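Esterase (Sinorhizobium meliloti 1021, PDB 4TX1) acts as a carbohydrate acetylesterase of the SGNH hydrolase family, cleaving ester bonds, and probably also hydrolyses aryl esters. Local coordinates at residues A[110-115]-A[168-173]; A[141-146]-A[177-182]. All blocks are in the same frame, centred on the assembly; numbering follows the deposited sequence.

Contact 1: A[110-115]-A[168-173]; sequences GTAFGA and SAMLAP
Apolar packing joins the first turn of helix 112-127, through Ala112 and Ala115, to Met170 and Leu171 around the beginning of helix 171-182. The contact is largely buried and small, 154 Å² summed over both sides, and the backbones come close, with Ala112 CA 5.6 Å from Leu171 CA. Such proximity follows from the methyl side chains on one partner. Leu171 supplies the central group: its CD2 methyl lies 3.7 Å from Ala115 CB and 3.9 Å from Ala112 CA, so that one branch bears on two residues three apart along the facing helix. With CG anti to the carbonyl carbon (chi1 -58°), the leucine is swung beside its own backbone N, and the fork then brings CD2 nearer to the alanines than the initial direction of the side chain would suggest. Beside this branch, Ala112 CB meets Met170 CB at 3.7 Å, methyl carbon against methylene. The methionine touches chiefly through its CB; beyond CG the chain is extended and its end leads away, in keeping with its exposed position. Both segments have local polar support. Thr111 is the N-cap of helix 112-127, its OG1 accepting from Gly114 N at 3.0 Å through a bent bond (141° at the hydrogen), while Gln167 OE1 accepts from the amide of Ala112. On the other side, a type I beta turn from Ser168 to Leu171 is closed by Leu171 N bonding to Ser168 O at 3.1 Å. Phe113 and Thr111 point the other way and pack on Met160 and Ile107 of a second subunit. Small alanines receiving one leucine branch, beside a capped helix start, make a close helix-helix packing within one helical layer of the three-layer alpha/beta/alpha SGNH hydrolase fold.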
loop_
_atom_site.group_PDB
_atom_site.type_symbol
_atom_site.label_atom_id
_atom_site.label_comp_id
_atom_site.label_asym_id
_atom_site.label_seq_id
_atom_site.Cartn_x
_atom_site.Cartn_y
_atom_site.Cartn_z
ATOM N N GLY A 110 16.128 14.304 8.663
ATOM C CA GLY A 110 16.912 15.489 8.971
ATOM C C GLY A 110 18.383 15.403 8.634
ATOM O O GLY A 110 19.153 16.296 9.010
ATOM N N THR A 111 18.803 14.359 7.933
ATOM C CA THR A 111 20.221 14.124 7.694
ATOM C C THR A 111 20.655 14.260 6.228
ATOM O O THR A 111 20.034 13.746 5.310
ATOM C CB THR A 111 20.710 12.749 8.242
ATOM O OG1 THR A 111 20.092 11.652 7.511
ATOM C CG2 THR A 111 20.338 12.529 9.766
ATOM N N ALA A 112 21.800 14.939 6.003
ATOM C CA ALA A 112 22.372 14.969 4.690
ATOM C C ALA A 112 22.637 13.559 4.153
ATOM O O ALA A 112 22.468 13.286 2.953
ATOM C CB ALA A 112 23.664 15.816 4.651
ATOM N N PHE A 113 23.146 12.695 5.025
ATOM C CA PHE A 113 23.500 11.347 4.595
ATOM C C PHE A 113 22.218 10.596 4.129
ATOM O O PHE A 113 22.242 9.932 3.146
ATOM C CB PHE A 113 24.154 10.551 5.737
ATOM C CG PHE A 113 24.569 9.248 5.301
ATOM C CD1 PHE A 113 25.619 9.141 4.399
ATOM C CD2 PHE A 113 23.809 8.117 5.630
ATOM C CE1 PHE A 113 25.964 7.886 3.901
ATOM C CE2 PHE A 113 24.213 6.879 5.163
ATOM C CZ PHE A 113 25.261 6.770 4.318
ATOM N N GLY A 114 21.101 10.777 4.844
ATOM C CA GLY A 114 19.851 10.109 4.421
ATOM C C GLY A 114 19.380 10.627 3.050
ATOM O O GLY A 114 18.825 9.859 2.267
ATOM N N ALA A 115 19.637 11.903 2.738
ATOM C CA ALA A 115 19.277 12.509 1.478
ATOM C C ALA A 115 20.127 11.916 0.374
ATOM O O ALA A 115 19.629 11.560 -0.670
ATOM C CB ALA A 115 19.379 14.047 1.464
ATOM N N SER A 168 21.981 20.864 5.552
ATOM C CA SER A 168 21.848 21.103 4.177
ATOM C C SER A 168 23.129 21.592 3.556
ATOM O O SER A 168 23.323 21.453 2.374
ATOM C CB SER A 168 20.693 22.026 3.865
ATOM O OG SER A 168 20.959 23.367 4.329
ATOM N N ALA A 169 23.983 22.194 4.384
ATOM C CA ALA A 169 25.296 22.654 3.892
ATOM C C ALA A 169 26.146 21.498 3.437
ATOM O O ALA A 169 27.134 21.678 2.661
ATOM C CB ALA A 169 26.006 23.436 5.039
ATOM N N MET A 170 25.830 20.300 3.939
ATOM C CA MET A 170 26.598 19.083 3.579
ATOM C C MET A 170 26.127 18.421 2.305
ATOM O O MET A 170 26.774 17.484 1.807
ATOM C CB MET A 170 26.561 18.096 4.712
ATOM C CG MET A 170 27.185 18.605 5.998
ATOM S SD MET A 170 26.785 17.476 7.335
ATOM C CE MET A 170 26.895 18.462 8.830
ATOM N N LEU A 171 24.965 18.840 1.768
ATOM C CA LEU A 171 24.469 18.173 0.554
ATOM C C LEU A 171 25.345 18.327 -0.681
ATOM O O LEU A 171 25.510 17.363 -1.413
ATOM C CB LEU A 171 23.029 18.643 0.172
ATOM C CG LEU A 171 21.987 18.413 1.247
ATOM C CD1 LEU A 171 20.760 19.275 0.952
ATOM C CD2 LEU A 171 21.679 16.896 1.378
ATOM N N ALA A 172 25.926 19.512 -0.950
ATOM C CA ALA A 172 26.750 19.676 -2.145
ATOM C C ALA A 172 27.957 18.683 -2.194
ATOM O O ALA A 172 28.159 18.042 -3.186
ATOM C CB ALA A 172 27.176 21.122 -2.317
ATOM N N PRO A 173 28.744 18.556 -1.121
ATOM C CA PRO A 173 29.923 17.663 -1.238
ATOM C C PRO A 173 29.518 16.164 -1.323
ATOM O O PRO A 173 30.111 15.401 -2.119
ATOM C CB PRO A 173 30.744 17.971 0.012
ATOM C CG PRO A 173 29.898 18.785 0.934
ATOM C CD PRO A 173 28.814 19.423 0.075
#

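Contact 2: A[141-146]-A[177-182]; sequences ILIVSP and DLADEL
The beta-alpha-beta crossover that carries the chain from strand 140-145 through helix 171-182 to strand 185-188 is packed here, strand against returning helix. Ile143 makes the touching from the sheet side. Its CD1 methyl ends 4.1 Å from Ala179 CA and 4.2 Å from Ala179 CB, thus meeting the helix backbone as well as the alanine methyl. The same CD1 lies 4.2 Å from Leu178 CD2, so a single terminal carbon contacts two consecutive residues of the helix. The torsions account for this reach: CG1 is anti to the carbonyl carbon (chi1 -62°) and CD1 is anti to CA (chi2 168°), giving an extended arm that rises from the strand. The short alanine lets the backbones come to 6.6 Å between Ile143 CA and Ala179 CA. These separations and a modest buried surface of 108 Å² describe ordinary van der Waals packing, with all three residues buried and nothing polar exchanged between the two segments. Within the helical segment, Leu182 N bonds to Leu178 O at 2.8 Å, and the carbonyl O of Leu182 accepts from Arg127 NH1. Tyr175 and Cys184 add further packing around Ile143, and Leu178 also touches Val116 and Ile119 of helix 112-127, so it bridges the sheet and the neighbouring helix. The main chain of Ile143 meanwhile bonds to Gly185 and Phe187 on strand 185-188, the edge strand that follows the helix; Ser145 OG bonds to Asp188 OD1 across the same two strands. An aliphatic side chain of a parallel strand, set against the buried flank of the helix that connects it to its neighbour, is typical of a beta-alpha-beta unit in the flavodoxin-like three-layer alpha/beta/alpha fold of SGNH hydrolases.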
loop_
_atom_site.group_PDB
_atom_site.type_symbol
_atom_site.label_atom_id
_atom_site.label_comp_id
_atom_site.label_asym_id
_atom_site.label_seq_id
_atom_site.Cartn_x
_atom_site.Cartn_y
_atom_site.Cartn_z
ATOM N N ILE A 141 22.050 11.367 -16.297
ATOM C CA ILE A 141 21.496 11.851 -15.008
ATOM C C ILE A 141 22.340 12.980 -14.442
ATOM O O ILE A 141 23.587 12.853 -14.318
ATOM C CB ILE A 141 21.462 10.684 -14.017
ATOM C CG1 ILE A 141 20.549 9.554 -14.519
ATOM C CG2 ILE A 141 20.835 11.140 -12.686
ATOM C CD1 ILE A 141 20.601 8.279 -13.646
ATOM N N LEU A 142 21.678 14.061 -14.075
ATOM C CA LEU A 142 22.283 15.216 -13.423
ATOM C C LEU A 142 21.736 15.341 -11.995
ATOM O O LEU A 142 20.503 15.602 -11.855
ATOM C CB LEU A 142 21.976 16.446 -14.185
ATOM C CG LEU A 142 22.720 17.750 -14.008
ATOM C CD1 LEU A 142 22.112 19.038 -14.528
ATOM C CD2 LEU A 142 24.023 17.743 -13.170
ATOM N N ILE A 143 22.625 15.312 -11.023
ATOM C CA ILE A 143 22.302 15.476 -9.612
ATOM C C ILE A 143 22.560 16.944 -9.253
ATOM O O ILE A 143 23.683 17.422 -9.331
ATOM C CB ILE A 143 23.080 14.572 -8.691
ATOM C CG1 ILE A 143 22.740 13.120 -9.054
ATOM C CG2 ILE A 143 22.796 14.876 -7.216
ATOM C CD1 ILE A 143 23.618 12.054 -8.449
ATOM N N VAL A 144 21.526 17.641 -8.818
ATOM C CA VAL A 144 21.674 19.026 -8.404
ATOM C C VAL A 144 21.467 19.150 -6.896
ATOM O O VAL A 144 20.409 18.721 -6.301
ATOM C CB VAL A 144 20.735 19.937 -9.177
ATOM C CG1 VAL A 144 20.985 21.387 -8.744
ATOM C CG2 VAL A 144 20.822 19.763 -10.681
ATOM N N SER A 145 22.452 19.691 -6.180
ATOM C CA SER A 145 22.296 19.927 -4.760
ATOM C C SER A 145 21.461 21.257 -4.654
ATOM O O SER A 145 21.749 22.262 -5.364
ATOM C CB SER A 145 23.591 19.985 -3.949
ATOM O OG SER A 145 24.402 21.008 -4.571
ATOM N N PRO A 146 20.389 21.244 -3.834
ATOM C CA PRO A 146 19.548 22.415 -3.800
ATOM C C PRO A 146 20.331 23.531 -3.008
ATOM O O PRO A 146 21.205 23.247 -2.175
ATOM C CB PRO A 146 18.324 21.981 -2.965
ATOM C CG PRO A 146 18.871 20.856 -2.107
ATOM C CD PRO A 146 19.855 20.132 -3.029
ATOM N N ASP A 177 30.215 13.772 -4.558
ATOM C CA ASP A 177 30.894 12.451 -4.313
ATOM C C ASP A 177 30.047 11.328 -4.914
ATOM O O ASP A 177 30.530 10.480 -5.632
ATOM C CB ASP A 177 31.123 12.179 -2.874
ATOM C CG ASP A 177 32.221 13.034 -2.238
ATOM O OD1 ASP A 177 32.942 13.743 -2.920
ATOM O OD2 ASP A 177 32.255 13.002 -1.002
ATOM N N LEU A 178 28.728 11.359 -4.672
ATOM C CA LEU A 178 27.818 10.360 -5.292
ATOM C C LEU A 178 27.809 10.352 -6.788
ATOM O O LEU A 178 27.831 9.280 -7.426
ATOM C CB LEU A 178 26.372 10.523 -4.676
ATOM C CG LEU A 178 25.404 9.413 -5.099
ATOM C CD1 LEU A 178 25.688 8.088 -4.426
ATOM C CD2 LEU A 178 23.880 9.830 -4.894
ATOM N N ALA A 179 27.757 11.543 -7.417
ATOM C CA ALA A 179 27.689 11.725 -8.835
ATOM C C ALA A 179 28.925 11.084 -9.438
ATOM O O ALA A 179 28.843 10.377 -10.444
ATOM C CB ALA A 179 27.614 13.201 -9.181
ATOM N N ASP A 180 30.035 11.324 -8.759
ATOM C CA ASP A 180 31.332 10.740 -9.226
ATOM C C ASP A 180 31.315 9.204 -9.127
ATOM O O ASP A 180 31.704 8.527 -10.076
ATOM C CB ASP A 180 32.488 11.372 -8.417
ATOM C CG ASP A 180 33.883 10.915 -8.929
ATOM O OD1 ASP A 180 34.084 10.800 -10.180
ATOM O OD2 ASP A 180 34.744 10.644 -8.084
ATOM N N GLU A 181 30.797 8.674 -8.025
ATOM C CA GLU A 181 30.683 7.235 -7.740
ATOM C C GLU A 181 29.776 6.561 -8.736
ATOM O O GLU A 181 30.108 5.521 -9.289
ATOM C CB GLU A 181 30.267 7.072 -6.308
ATOM C CG GLU A 181 30.154 5.649 -5.794
ATOM C CD GLU A 181 29.253 5.595 -4.556
ATOM O OE1 GLU A 181 28.434 4.634 -4.468
ATOM O OE2 GLU A 181 29.340 6.552 -3.700
ATOM N N LEU A 182 28.689 7.238 -9.143
ATOM C CA LEU A 182 27.706 6.662 -10.008
ATOM C C LEU A 182 27.738 7.135 -11.458
ATOM O O LEU A 182 26.819 6.832 -12.219
ATOM C CB LEU A 182 26.278 6.956 -9.417
ATOM C CG LEU A 182 25.956 6.438 -8.007
ATOM C CD1 LEU A 182 24.505 6.797 -7.625
ATOM C CD2 LEU A 182 26.216 4.952 -7.912
#

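Both contacts use helix 171-182: contact 1 around its start, contact 2 near its end, with centres about 12 Å apart. Along the chain their segments alternate, 110-115, 141-146, 168-173 and 177-182, because helix 112-127 precedes strand 140-145 and helix 171-182 follows it. The two also touch directly, Leu171 CD1 lying 3.9 Å from Pro146 CG and Ala172 CB 3.6 Å from Ser145 OG. Helix 171-182 therefore packs on helix 112-127 along one flank, from its start to Leu178, and on the parallel sheet along another, tying successive crossover units into one layer on a single face of that sheet.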